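Local coordinates for flocculation protein FLO11 (Saccharomyces cerevisiae, PDB 4UYS), which mediates homotypic cell-cell adhesion in yeast flocculation through its Flo11 domain, the part described here, and also serves substrate adhesion, invasive growth and biofilm formation, at residues T50-G55 and D96-F101; F144-G149 and T161-F166; C112-P117 and W168-D173; L18-H23 and G157-D162. One frame throughout, in Å; residues are numbered along the deposited sequence. Where two conformers were deposited one is given.

Interaction 1 of 4, residues T50-G55 and D96-F101. With NA (sodium ion), chain G.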
loop_
_atom_site.group_PDB
_atom_site.type_symbol
_atom_site.label_atom_id
_atom_site.label_comp_id
_atom_site.label_asym_id
_atom_site.label_seq_id
_atom_site.Cartn_x
_atom_site.Cartn_y
_atom_site.Cartn_z
ATOM N N THR A 50 5.769 -6.381 3.531
ATOM C CA THR A 50 5.624 -6.621 2.105
ATOM C C THR A 50 4.162 -6.452 1.770
ATOM O O THR A 50 3.299 -7.016 2.446
ATOM C CB THR A 50 6.102 -8.033 1.706
ATOM O OG1 THR A 50 7.488 -8.168 2.017
ATOM C CG2 THR A 50 5.925 -8.298 0.227
ATOM N N ILE A 51 3.899 -5.687 0.721
ATOM C CA ILE A 51 2.549 -5.498 0.176
ATOM C C ILE A 51 2.453 -6.121 -1.199
ATOM O O ILE A 51 3.425 -6.161 -1.942
ATOM C CB ILE A 51 2.148 -4.012 0.148
ATOM C CG1 ILE A 51 3.005 -3.176 -0.788
ATOM C CG2 ILE A 51 2.178 -3.476 1.577
ATOM C CD1 ILE A 51 2.564 -1.744 -0.960
ATOM N N HIS A 52 1.242 -6.542 -1.523
ATOM C CA HIS A 52 0.883 -7.038 -2.853
ATOM C C HIS A 52 -0.284 -6.213 -3.339
ATOM O O HIS A 52 -1.336 -6.199 -2.707
ATOM C CB HIS A 52 0.552 -8.524 -2.808
ATOM C CG HIS A 52 0.236 -9.122 -4.145
ATOM N ND1 HIS A 52 -0.549 -10.244 -4.257
ATOM C CD2 HIS A 52 0.560 -8.768 -5.404
ATOM C CE1 HIS A 52 -0.696 -10.555 -5.533
ATOM N NE2 HIS A 52 0.000 -9.690 -6.249
ATOM N N VAL A 53 -0.088 -5.509 -4.466
ATOM C CA VAL A 53 -1.066 -4.644 -5.055
ATOM C C VAL A 53 -1.473 -5.197 -6.419
ATOM O O VAL A 53 -0.605 -5.529 -7.231
ATOM C CB VAL A 53 -0.517 -3.214 -5.174
ATOM C CG1 VAL A 53 -1.540 -2.299 -5.870
ATOM C CG2 VAL A 53 -0.113 -2.684 -3.790
ATOM N N LYS A 54 -2.767 -5.293 -6.634
ATOM C CA LYS A 54 -3.308 -5.818 -7.880
ATOM C C LYS A 54 -4.355 -4.886 -8.439
ATOM O O LYS A 54 -5.231 -4.418 -7.726
ATOM C CB LYS A 54 -3.972 -7.175 -7.628
ATOM C CG LYS A 54 -2.940 -8.250 -7.358
ATOM C CD LYS A 54 -3.534 -9.640 -7.420
ATOM C CE LYS A 54 -4.374 -9.912 -6.199
ATOM N NZ LYS A 54 -4.745 -11.347 -6.171
ATOM N N GLY A 55 -4.268 -4.617 -9.726
ATOM C CA GLY A 55 -5.306 -3.893 -10.428
ATOM C C GLY A 55 -6.339 -4.825 -11.042
ATOM O O GLY A 55 -6.035 -5.968 -11.354
ATOM N N ASP A 96 0.152 -5.606 -10.964
ATOM C CA ASP A 96 0.408 -6.792 -10.144
ATOM C C ASP A 96 1.844 -6.708 -9.678
ATOM O O ASP A 96 2.745 -7.110 -10.381
ATOM C CB ASP A 96 0.143 -8.093 -10.912
ATOM C CG ASP A 96 0.087 -9.283 -9.992
ATOM O OD1 ASP A 96 0.622 -9.206 -8.873
ATOM O OD2 ASP A 96 -0.527 -10.301 -10.376
ATOM N N PHE A 97 2.038 -6.090 -8.518
ATOM C CA PHE A 97 3.405 -5.877 -7.996
ATOM C C PHE A 97 3.451 -6.113 -6.489
ATOM O O PHE A 97 2.427 -6.082 -5.801
ATOM C CB PHE A 97 3.943 -4.500 -8.382
ATOM C CG PHE A 97 3.231 -3.338 -7.739
ATOM C CD1 PHE A 97 3.655 -2.853 -6.509
ATOM C CD2 PHE A 97 2.172 -2.716 -8.372
ATOM C CE1 PHE A 97 3.034 -1.766 -5.929
ATOM C CE2 PHE A 97 1.557 -1.630 -7.806
ATOM C CZ PHE A 97 1.967 -1.152 -6.588
ATOM N N THR A 98 4.662 -6.321 -6.017
ATOM C CA THR A 98 4.946 -6.354 -4.597
ATOM C C THR A 98 5.947 -5.269 -4.300
ATOM O O THR A 98 6.718 -4.850 -5.162
ATOM C CB THR A 98 5.426 -7.737 -4.128
ATOM O OG1 THR A 98 6.643 -8.070 -4.777
ATOM C CG2 THR A 98 4.399 -8.814 -4.433
ATOM N N ALA A 99 5.941 -4.837 -3.051
ATOM C CA ALA A 99 6.955 -3.928 -2.543
ATOM C C ALA A 99 7.233 -4.271 -1.102
ATOM O O ALA A 99 6.334 -4.664 -0.376
ATOM C CB ALA A 99 6.484 -2.489 -2.660
ATOM N N THR A 100 8.466 -4.057 -0.699
ATOM C CA THR A 100 8.930 -4.323 0.649
ATOM C C THR A 100 9.679 -3.104 1.157
ATOM O O THR A 100 10.530 -2.572 0.455
ATOM C CB THR A 100 9.830 -5.571 0.647
ATOM O OG1 THR A 100 9.059 -6.719 0.255
ATOM C CG2 THR A 100 10.403 -5.855 2.035
ATOM N N PHE A 101 9.307 -2.670 2.357
ATOM C CA PHE A 101 9.864 -1.448 2.925
ATOM C C PHE A 101 9.628 -1.454 4.419
ATOM O O PHE A 101 8.930 -2.299 4.960
ATOM C CB PHE A 101 9.234 -0.205 2.219
ATOM C CG PHE A 101 7.756 -0.090 2.335
ATOM C CD1 PHE A 101 6.917 -0.772 1.458
ATOM C CD2 PHE A 101 7.160 0.703 3.307
ATOM C CE1 PHE A 101 5.553 -0.671 1.541
ATOM C CE2 PHE A 101 5.800 0.798 3.399
ATOM C CZ PHE A 101 4.999 0.111 2.519
HETATM NA NA NA G . 8.971 -8.722 4.246
HETATM O O HOH W 1 8.639 -9.571 6.501
#
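T50-G55 and D96-F101 run antiparallel as neighbouring strands, their axes 4.6 Å apart at closest and 160° between their directions. I51 pairs with A99 and V53 with F97 in hydrogen-bonded pairs, and T50-T100, H52-T98 and K54-D96 are the non-hydrogen-bonded pairs. The face of T50, H52 and K54 carries the polar side-chain bonds. H52 has CG anti to its backbone N (chi1 -177°), which carries the imidazole past its pair partner T98 to D96, two residues along on the other strand, and NE2 donates, in the ring plane, to D96 OD1 at 2.7 Å. The donor reaches OD1 on the syn side, 29° out of the carboxylate plane. T50 OG1 and T100 OG1 share a hydrogen bond of 2.8 Å, and T50 OG1 also binds a sodium ion at 2.7 Å. The other face is apolar: V53 CB sits over one face of the F97 ring, 3.8 Å from its centroid, a CH-pi contact, while I51 CD1 meets the F101 ring at its edge. Strand 46-55 is the middle one of its sheet, with 32-43 on its other flank, and I51, F97, A99 and F101 pack against strand 64-70 of the five-stranded sheet.

Interaction 2 of 4, residues F144-G149 and T161-F166. With NA (sodium ion), chain E.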
loop_
_atom_site.group_PDB
_atom_site.type_symbol
_atom_site.label_atom_id
_atom_site.label_comp_id
_atom_site.label_asym_id
_atom_site.label_seq_id
_atom_site.Cartn_x
_atom_site.Cartn_y
_atom_site.Cartn_z
ATOM N N PHE A 144 -3.142 9.562 -9.905
ATOM C CA PHE A 144 -3.955 9.385 -8.712
ATOM C C PHE A 144 -3.121 8.795 -7.594
ATOM O O PHE A 144 -2.078 8.191 -7.829
ATOM C CB PHE A 144 -5.200 8.515 -8.969
ATOM C CG PHE A 144 -4.882 7.157 -9.517
ATOM C CD1 PHE A 144 -4.793 6.922 -10.889
ATOM C CD2 PHE A 144 -4.670 6.089 -8.658
ATOM C CE1 PHE A 144 -4.475 5.665 -11.385
ATOM C CE2 PHE A 144 -4.372 4.844 -9.158
ATOM C CZ PHE A 144 -4.276 4.626 -10.506
ATOM N N ASP A 145 -3.625 8.988 -6.377
ATOM C CA ASP A 145 -3.058 8.388 -5.168
ATOM C C ASP A 145 -4.131 7.504 -4.569
ATOM O O ASP A 145 -5.314 7.862 -4.535
ATOM C CB ASP A 145 -2.766 9.480 -4.118
ATOM C CG ASP A 145 -1.687 10.455 -4.511
ATOM O OD1 ASP A 145 -1.014 10.223 -5.520
ATOM O OD2 ASP A 145 -1.522 11.433 -3.740
ATOM N N LEU A 146 -3.703 6.327 -4.116
ATOM C CA LEU A 146 -4.548 5.372 -3.385
ATOM C C LEU A 146 -4.061 5.252 -1.954
ATOM O O LEU A 146 -2.861 5.039 -1.728
ATOM C CB LEU A 146 -4.541 4.015 -4.054
ATOM C CG LEU A 146 -5.052 4.033 -5.504
ATOM C CD1 LEU A 146 -5.032 2.621 -6.054
ATOM C CD2 LEU A 146 -6.424 4.656 -5.621
ATOM N N SER A 147 -4.960 5.402 -1.000
ATOM C CA SER A 147 -4.621 5.487 0.410
ATOM C C SER A 147 -5.033 4.275 1.209
ATOM O O SER A 147 -6.076 3.658 0.912
ATOM C CB SER A 147 -5.272 6.716 1.020
ATOM O OG SER A 147 -6.677 6.601 0.965
ATOM N N THR A 148 -4.264 3.961 2.253
ATOM C CA THR A 148 -4.667 2.930 3.202
ATOM C C THR A 148 -5.351 3.515 4.432
ATOM O O THR A 148 -5.115 4.668 4.798
ATOM C CB THR A 148 -3.450 2.120 3.703
ATOM O OG1 THR A 148 -2.594 2.918 4.558
ATOM C CG2 THR A 148 -2.613 1.570 2.577
ATOM N N GLY A 149 -6.181 2.690 5.076
ATOM C CA GLY A 149 -6.575 2.939 6.449
ATOM C C GLY A 149 -7.994 2.524 6.764
ATOM O O GLY A 149 -8.883 2.419 5.899
ATOM N N THR A 161 -10.887 5.802 2.254
ATOM C CA THR A 161 -9.623 5.254 1.786
ATOM C C THR A 161 -9.863 4.191 0.729
ATOM O O THR A 161 -11.015 3.759 0.531
ATOM C CB THR A 161 -8.768 4.631 2.908
ATOM O OG1 THR A 161 -9.425 3.418 3.317
ATOM C CG2 THR A 161 -8.649 5.549 4.094
ATOM N N ASP A 162 -8.774 3.797 0.058
ATOM C CA ASP A 162 -8.841 2.815 -1.018
ATOM C C ASP A 162 -8.481 1.415 -0.632
ATOM O O ASP A 162 -8.810 0.486 -1.364
ATOM C CB ASP A 162 -7.998 3.308 -2.176
ATOM C CG ASP A 162 -8.348 4.715 -2.528
ATOM O OD1 ASP A 162 -9.470 4.889 -3.060
ATOM O OD2 ASP A 162 -7.560 5.653 -2.234
ATOM N N PHE A 163 -7.735 1.274 0.475
ATOM C CA PHE A 163 -7.204 0.007 0.932
ATOM C C PHE A 163 -7.379 -0.064 2.433
ATOM O O PHE A 163 -7.342 0.969 3.101
ATOM C CB PHE A 163 -5.693 -0.066 0.674
ATOM C CG PHE A 163 -5.255 0.120 -0.749
ATOM C CD1 PHE A 163 -5.765 -0.613 -1.808
ATOM C CD2 PHE A 163 -4.172 0.965 -1.012
ATOM C CE1 PHE A 163 -5.267 -0.466 -3.075
ATOM C CE2 PHE A 163 -3.652 1.101 -2.285
ATOM C CZ PHE A 163 -4.189 0.362 -3.302
ATOM N N PRO A 164 -7.550 -1.255 2.980
ATOM C CA PRO A 164 -7.668 -1.376 4.426
ATOM C C PRO A 164 -6.421 -0.950 5.176
ATOM O O PRO A 164 -5.293 -0.969 4.633
ATOM C CB PRO A 164 -7.980 -2.862 4.634
ATOM C CG PRO A 164 -7.567 -3.551 3.380
ATOM C CD PRO A 164 -7.643 -2.552 2.288
ATOM N N GLY A 165 -6.633 -0.611 6.443
ATOM C CA GLY A 165 -5.520 -0.586 7.416
ATOM C C GLY A 165 -5.330 -1.965 8.042
ATOM O O GLY A 165 -6.184 -2.858 7.922
ATOM N N PHE A 166 -4.181 -2.139 8.689
ATOM C CA PHE A 166 -3.765 -3.407 9.241
ATOM C C PHE A 166 -3.082 -3.195 10.587
ATOM O O PHE A 166 -2.571 -2.115 10.883
ATOM C CB PHE A 166 -2.701 -4.057 8.328
ATOM C CG PHE A 166 -3.295 -4.503 6.994
ATOM C CD1 PHE A 166 -3.416 -3.632 5.928
ATOM C CD2 PHE A 166 -3.686 -5.804 6.804
ATOM C CE1 PHE A 166 -3.982 -4.046 4.729
ATOM C CE2 PHE A 166 -4.254 -6.223 5.609
ATOM C CZ PHE A 166 -4.363 -5.345 4.571
HETATM NA NA NA E . -1.308 11.844 -7.816
HETATM O O HOH W 2 -7.744 8.043 -3.557
HETATM O O HOH W 3 -3.203 13.464 -8.806
HETATM O O HOH W 4 -0.206 14.124 -6.592
#
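S147 O is gripped by two successive backbone amides: D162 N at 2.8 Å and F163 N at 2.9 Å, each tilted from the carbonyl plane. The D162 side chain answers with OD2, which accepts from S147 N at 2.9 Å through the anti lone pair. With CG beside its own backbone N (chi1 -50°), D162 turns the carboxylate back to S147; OD1 is taken by H23 ND1. A water also bridges D162 OD2 and D145 O. Beyond S147 the edge strand 143-147 ends, and the loop continues its pairing irregularly: T148 and F163 form a single bridge, with G149 N donating to F163 O. T161 OG1 gives its proton to G149 O at 2.8 Å and is also hydrogen-bonded to S159 OG, two residues earlier in the same loop. G149 has a positive phi of 145°, where a side chain would jam against the preceding carbonyl. Alongside these polar bonds, L146 CB packs against F163 CE2 at 3.5 Å, CD1 reaching CZ of the same ring, and T148 CG2 approaches that ring at its edge. Earlier on the strand, D145 OD1 binds a sodium ion at 2.8 Å, which two waters also ligate.

Interaction 3 of 4, residues C112-P117 and W168-D173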
loop_
_atom_site.group_PDB
_atom_site.type_symbol
_atom_site.label_atom_id
_atom_site.label_comp_id
_atom_site.label_asym_id
_atom_site.label_seq_id
_atom_site.Cartn_x
_atom_site.Cartn_y
_atom_site.Cartn_z
ATOM N N CYS A 112 -1.043 -5.959 23.074
ATOM C CA CYS A 112 -0.269 -6.862 22.231
ATOM C C CYS A 112 -0.081 -6.436 20.789
ATOM O O CYS A 112 0.822 -6.960 20.158
ATOM C CB CYS A 112 -0.865 -8.280 22.239
ATOM S SG CYS A 112 -0.593 -9.166 23.778
ATOM N N GLN A 113 -0.957 -5.575 20.250
ATOM C CA GLN A 113 -0.991 -5.294 18.825
ATOM C C GLN A 113 -0.827 -3.806 18.543
ATOM O O GLN A 113 -1.215 -2.968 19.345
ATOM C CB GLN A 113 -2.323 -5.788 18.268
ATOM C CG GLN A 113 -2.448 -7.306 18.254
ATOM C CD GLN A 113 -3.854 -7.804 17.977
ATOM O OE1 GLN A 113 -4.818 -7.372 18.597
ATOM N NE2 GLN A 113 -3.971 -8.682 17.010
ATOM N N VAL A 114 -0.289 -3.513 17.363
ATOM C CA VAL A 114 0.069 -2.160 16.938
ATOM C C VAL A 114 -0.398 -1.929 15.498
ATOM O O VAL A 114 -0.288 -2.812 14.666
ATOM C CB VAL A 114 1.584 -1.882 17.125
ATOM C CG1 VAL A 114 2.431 -2.819 16.286
ATOM C CG2 VAL A 114 1.919 -0.435 16.895
ATOM N N TRP A 115 -0.902 -0.735 15.254
ATOM C CA TRP A 115 -1.371 -0.340 13.919
ATOM C C TRP A 115 -0.233 -0.068 12.952
ATOM O O TRP A 115 0.771 0.591 13.260
ATOM C CB TRP A 115 -2.203 0.942 13.989
ATOM C CG TRP A 115 -3.636 0.760 14.432
ATOM C CD1 TRP A 115 -4.143 1.068 15.660
ATOM C CD2 TRP A 115 -4.732 0.253 13.660
ATOM N NE1 TRP A 115 -5.484 0.795 15.706
ATOM C CE2 TRP A 115 -5.875 0.281 14.496
ATOM C CE3 TRP A 115 -4.846 -0.191 12.343
ATOM C CZ2 TRP A 115 -7.130 -0.132 14.041
ATOM C CZ3 TRP A 115 -6.078 -0.589 11.900
ATOM C CH2 TRP A 115 -7.205 -0.557 12.739
ATOM N N MET A 116 -0.389 -0.521 11.716
ATOM C CA MET A 116 0.384 -0.032 10.605
ATOM C C MET A 116 0.129 1.452 10.426
ATOM O O MET A 116 -1.029 1.862 10.367
ATOM C CB MET A 116 -0.043 -0.757 9.331
ATOM C CG MET A 116 0.748 -0.411 8.086
ATOM S SD MET A 116 0.107 -1.247 6.606
ATOM C CE MET A 116 -1.223 -0.156 6.189
ATOM N N PRO A 117 1.202 2.264 10.328
ATOM C CA PRO A 117 0.978 3.675 9.952
ATOM C C PRO A 117 0.514 3.719 8.481
ATOM O O PRO A 117 1.021 2.985 7.651
ATOM C CB PRO A 117 2.362 4.311 10.128
ATOM C CG PRO A 117 3.312 3.186 9.874
ATOM C CD PRO A 117 2.643 1.936 10.414
ATOM N N TRP A 168 -0.764 -5.723 13.751
ATOM C CA TRP A 168 -0.022 -6.951 13.999
ATOM C C TRP A 168 0.603 -6.888 15.401
ATOM O O TRP A 168 0.504 -5.883 16.094
ATOM C CB TRP A 168 1.060 -7.159 12.945
ATOM C CG TRP A 168 2.000 -6.005 12.761
ATOM C CD1 TRP A 168 3.026 -5.648 13.569
ATOM C CD2 TRP A 168 1.984 -5.053 11.702
ATOM N NE1 TRP A 168 3.668 -4.548 13.073
ATOM C CE2 TRP A 168 3.050 -4.162 11.923
ATOM C CE3 TRP A 168 1.207 -4.890 10.542
ATOM C CZ2 TRP A 168 3.368 -3.145 11.038
ATOM C CZ3 TRP A 168 1.545 -3.882 9.660
ATOM C CH2 TRP A 168 2.623 -3.027 9.919
ATOM N N ASN A 169 1.249 -7.961 15.821
ATOM C CA ASN A 169 1.810 -7.995 17.165
ATOM C C ASN A 169 3.032 -7.105 17.338
ATOM O O ASN A 169 3.918 -7.113 16.525
ATOM C CB ASN A 169 2.127 -9.416 17.590
ATOM C CG ASN A 169 0.911 -10.211 18.037
ATOM O OD1 ASN A 169 -0.205 -9.987 17.575
ATOM N ND2 ASN A 169 1.116 -11.139 18.974
ATOM N N ILE A 170 3.021 -6.374 18.442
ATOM C CA ILE A 170 4.175 -5.562 18.843
ATOM C C ILE A 170 5.401 -6.444 18.908
ATOM O O ILE A 170 5.385 -7.528 19.489
ATOM C CB ILE A 170 3.908 -4.871 20.196
ATOM C CG1 ILE A 170 2.700 -3.925 20.099
ATOM C CG2 ILE A 170 5.160 -4.160 20.721
ATOM C CD1 ILE A 170 2.124 -3.506 21.433
ATOM N N ASP A 171 6.480 -5.983 18.275
ATOM C CA ASP A 171 7.764 -6.683 18.168
ATOM C C ASP A 171 7.661 -8.042 17.501
ATOM O O ASP A 171 8.562 -8.855 17.586
ATOM C CB ASP A 171 8.474 -6.822 19.533
ATOM C CG ASP A 171 8.750 -5.505 20.180
ATOM O OD1 ASP A 171 8.712 -4.479 19.490
ATOM O OD2 ASP A 171 9.042 -5.525 21.400
ATOM N N CYS A 172 6.539 -8.304 16.822
ATOM C CA CYS A 172 6.243 -9.639 16.354
ATOM C C CYS A 172 6.404 -10.707 17.408
ATOM O O CYS A 172 6.813 -11.828 17.134
ATOM C CB CYS A 172 6.891 -9.966 15.014
ATOM S SG CYS A 172 6.319 -8.910 13.656
ATOM N N ASP A 173 6.064 -10.351 18.636
ATOM C CA ASP A 173 6.095 -11.307 19.752
ATOM C C ASP A 173 4.821 -12.133 19.604
ATOM O O ASP A 173 3.712 -11.744 20.020
ATOM C CB ASP A 173 6.074 -10.629 21.113
ATOM C CG ASP A 173 6.102 -11.639 22.244
ATOM O OD1 ASP A 173 5.877 -12.852 21.996
ATOM O OD2 ASP A 173 6.316 -11.184 23.374
HETATM O O HOH W 5 3.282 -8.299 21.117
HETATM O O HOH W 6 -1.850 -9.641 15.327
#
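C112-P117 and W168-D173 meet as a short antiparallel ladder, V114 and W168 forming the hydrogen-bonded pair (V114 N to W168 O 2.8 Å) and Q113 and N169 the non-hydrogen-bonded one, after which I170 N donates to C112 O. The W168 indole carries most of the side-chain contact. With CG wedged between backbone N and carbonyl carbon (chi1 53°), the ring is swung along the partner strand: V114 CG1 touches its pyrrole end, 3.9 Å from NE1, and M116 CB lies 3.5 Å from CZ3 at the benzo end. M116 SD stands at the ring edge, 5.5 Å from the centroid of the six-membered ring, a Met-aromatic contact. An alanine in place of W168 is likely to open a gap between V114 and M116 and deprive the methionine sulfur of its aromatic neighbour. I170 CG1 packs on V114 CB at 3.8 Å and also lies against C112 O. Polar groups tie the outer end: one water joins Q113 NE2 to N169 OD1 and another C112 O to I170 O, while N169 ND2 donates to D173 O at 2.9 Å, nearly straight at 175°. The ladder is one edge of a small three-stranded antiparallel sheet centred on 166-169, where disulfides C112-C176 and C172-C8 tie in the N-terminal and C-terminal tails of this Flo11-domain fragment.

Interaction 4 of 4, residues L18-H23 and G157-D162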
loop_
_atom_site.group_PDB
_atom_site.type_symbol
_atom_site.label_atom_id
_atom_site.label_comp_id
_atom_site.label_asym_id
_atom_site.label_seq_id
_atom_site.Cartn_x
_atom_site.Cartn_y
_atom_site.Cartn_z
ATOM N N LEU A 18 -15.567 -2.896 5.271
ATOM C CA LEU A 18 -15.791 -1.633 4.566
ATOM C C LEU A 18 -15.771 -1.860 3.049
ATOM O O LEU A 18 -15.155 -2.778 2.515
ATOM C CB LEU A 18 -14.726 -0.598 4.935
ATOM C CG LEU A 18 -14.827 -0.032 6.368
ATOM C CD1 LEU A 18 -13.657 0.910 6.609
ATOM C CD2 LEU A 18 -16.136 0.696 6.643
ATOM N N ASP A 19 -16.536 -1.031 2.345
ATOM C CA ASP A 19 -16.484 -0.962 0.880
ATOM C C ASP A 19 -15.381 0.006 0.502
ATOM O O ASP A 19 -15.502 1.198 0.700
ATOM C CB ASP A 19 -17.827 -0.493 0.373
ATOM C CG ASP A 19 -17.914 -0.307 -1.122
ATOM O OD1 ASP A 19 -16.950 -0.609 -1.831
ATOM O OD2 ASP A 19 -19.029 0.105 -1.568
ATOM N N PHE A 20 -14.266 -0.507 -0.019
ATOM C CA PHE A 20 -13.159 0.296 -0.522
ATOM C C PHE A 20 -13.276 0.664 -1.983
ATOM O O PHE A 20 -12.537 1.489 -2.467
ATOM C CB PHE A 20 -11.810 -0.395 -0.265
ATOM C CG PHE A 20 -11.548 -0.646 1.189
ATOM C CD1 PHE A 20 -10.998 0.364 1.972
ATOM C CD2 PHE A 20 -11.866 -1.844 1.790
ATOM C CE1 PHE A 20 -10.781 0.147 3.316
ATOM C CE2 PHE A 20 -11.656 -2.066 3.141
ATOM C CZ PHE A 20 -11.101 -1.056 3.900
ATOM N N ASN A 21 -14.190 0.033 -2.694
ATOM C CA ASN A 21 -14.333 0.335 -4.119
ATOM C C ASN A 21 -14.972 1.654 -4.420
ATOM O O ASN A 21 -14.711 2.263 -5.432
ATOM C CB ASN A 21 -15.147 -0.760 -4.779
ATOM C CG ASN A 21 -14.355 -2.015 -4.941
ATOM O OD1 ASN A 21 -13.121 -1.965 -5.056
ATOM N ND2 ASN A 21 -15.039 -3.143 -4.946
ATOM N N TRP A 22 -15.845 2.072 -3.537
ATOM C CA TRP A 22 -16.621 3.263 -3.782
ATOM C C TRP A 22 -15.723 4.485 -3.999
ATOM O O TRP A 22 -15.947 5.293 -4.877
ATOM C CB TRP A 22 -17.554 3.388 -2.594
ATOM C CG TRP A 22 -18.381 4.570 -2.597
ATOM C CD1 TRP A 22 -19.622 4.695 -3.141
ATOM C CD2 TRP A 22 -18.081 5.805 -1.970
ATOM N NE1 TRP A 22 -20.104 5.959 -2.919
ATOM C CE2 TRP A 22 -19.177 6.662 -2.199
ATOM C CE3 TRP A 22 -16.988 6.279 -1.243
ATOM C CZ2 TRP A 22 -19.206 7.971 -1.734
ATOM C CZ3 TRP A 22 -17.011 7.582 -0.779
ATOM C CH2 TRP A 22 -18.118 8.413 -1.024
ATOM N N HIS A 23 -14.655 4.558 -3.238
ATOM C CA HIS A 23 -13.797 5.684 -3.326
ATOM C C HIS A 23 -13.071 5.803 -4.689
ATOM O O HIS A 23 -12.926 6.863 -5.255
ATOM C CB HIS A 23 -12.866 5.586 -2.131
ATOM C CG HIS A 23 -12.196 6.853 -1.829
ATOM N ND1 HIS A 23 -10.866 7.055 -2.096
ATOM C CD2 HIS A 23 -12.686 8.014 -1.349
ATOM C CE1 HIS A 23 -10.547 8.291 -1.766
ATOM N NE2 HIS A 23 -11.632 8.892 -1.306
ATOM N N GLY A 157 -21.065 2.706 5.271
ATOM C CA GLY A 157 -20.149 1.591 5.147
ATOM C C GLY A 157 -19.152 1.713 4.014
ATOM O O GLY A 157 -18.540 0.692 3.657
ATOM N N HIS A 158 -18.959 2.927 3.476
ATOM C CA HIS A 158 -17.978 3.161 2.411
ATOM C C HIS A 158 -16.732 3.762 3.037
ATOM O O HIS A 158 -16.796 4.741 3.761
ATOM C CB HIS A 158 -18.444 4.151 1.345
ATOM C CG HIS A 158 -19.745 3.844 0.741
ATOM N ND1 HIS A 158 -20.776 4.740 0.844
ATOM C CD2 HIS A 158 -20.202 2.792 0.025
ATOM C CE1 HIS A 158 -21.809 4.254 0.212
ATOM N NE2 HIS A 158 -21.506 3.069 -0.277
ATOM N N SER A 159 -15.553 3.232 2.724
ATOM C CA SER A 159 -14.354 3.885 3.150
ATOM C C SER A 159 -14.078 5.119 2.332
ATOM O O SER A 159 -14.458 5.187 1.157
ATOM C CB SER A 159 -13.129 2.976 3.004
ATOM O OG SER A 159 -12.075 3.540 3.721
ATOM N N GLN A 160 -13.438 6.116 2.925
ATOM C CA GLN A 160 -12.853 7.197 2.180
ATOM C C GLN A 160 -11.393 6.938 1.827
ATOM O O GLN A 160 -10.765 7.772 1.197
ATOM C CB GLN A 160 -12.963 8.504 2.946
ATOM C CG GLN A 160 -14.332 8.884 3.408
ATOM C CD GLN A 160 -15.208 9.370 2.292
ATOM O OE1 GLN A 160 -14.809 9.465 1.120
ATOM N NE2 GLN A 160 -16.445 9.677 2.647
ATOM N N THR A 161 -10.887 5.802 2.254
ATOM C CA THR A 161 -9.623 5.254 1.786
ATOM C C THR A 161 -9.863 4.191 0.729
ATOM O O THR A 161 -11.015 3.759 0.531
ATOM C CB THR A 161 -8.768 4.631 2.908
ATOM O OG1 THR A 161 -9.425 3.418 3.317
ATOM C CG2 THR A 161 -8.649 5.549 4.094
ATOM N N ASP A 162 -8.774 3.797 0.058
ATOM C CA ASP A 162 -8.841 2.815 -1.018
ATOM C C ASP A 162 -8.481 1.415 -0.632
ATOM O O ASP A 162 -8.810 0.486 -1.364
ATOM C CB ASP A 162 -7.998 3.308 -2.176
ATOM C CG ASP A 162 -8.348 4.715 -2.528
ATOM O OD1 ASP A 162 -9.470 4.889 -3.060
ATOM O OD2 ASP A 162 -7.560 5.653 -2.234
#
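W22 and H23 both hold CG anti to the backbone N (chi1 177° and -162°), which throws the indole and the imidazole off the first turn of helix 21-26 onto the loop G157-D162. D19 caps that turn: its OD1 accepts from N21 N at 3.0 Å and more weakly from W22 N. The backbones form a single bridge, D19 N donating to G157 O at 3.0 Å and S159 N to D19 O. The five-membered ring of W22 stacks face to face on the H158 ring, centroids 3.8 Å apart and planes 10° from parallel, while D19 OD2 lies at the edge of H158, whose ND1 is held by D154. At the far end of the indole, Q160 OE1 comes to the edge at CZ3 (3.5 Å), its amide turned steeply to the ring. A serine in place of W22 would probably strip H158 of its stacking partner and leave the imidazole freer to turn. F20 fills the other flank: its CD1 packs on S159 CB at 3.5 Å, and T161 OG1 lies in plane at the ring edge. H23 has the Q160 peptide over one face, Q160 C being above the ring centre. Its ND1 donates in the ring plane to D162 OD1 at 2.8 Å, but reaches that oxygen from above the carboxylate plane.

In the fold
Interactions 1 and 2 lie near the middle of the domain, each centre about 7 Å from that of the chain, whereas 3 and 4 sit further out, at about 17 and 15 Å. Interaction 1 is regular sheet, polar on one face and apolar on the other; interaction 2 is the most buried and relies on irregular backbone and carboxylate bonds where an edge strand gives way to loop. Interactions 2 and 4 share T161 and D162, the carboxylate spanning strand and helix start. Interactions 2 and 3 meet through F166 and M116, where the loop runs on into strand 166-169 of the small sheet. Disulfides reinforce interaction 3; aromatic stacking and helix capping mark interaction 4.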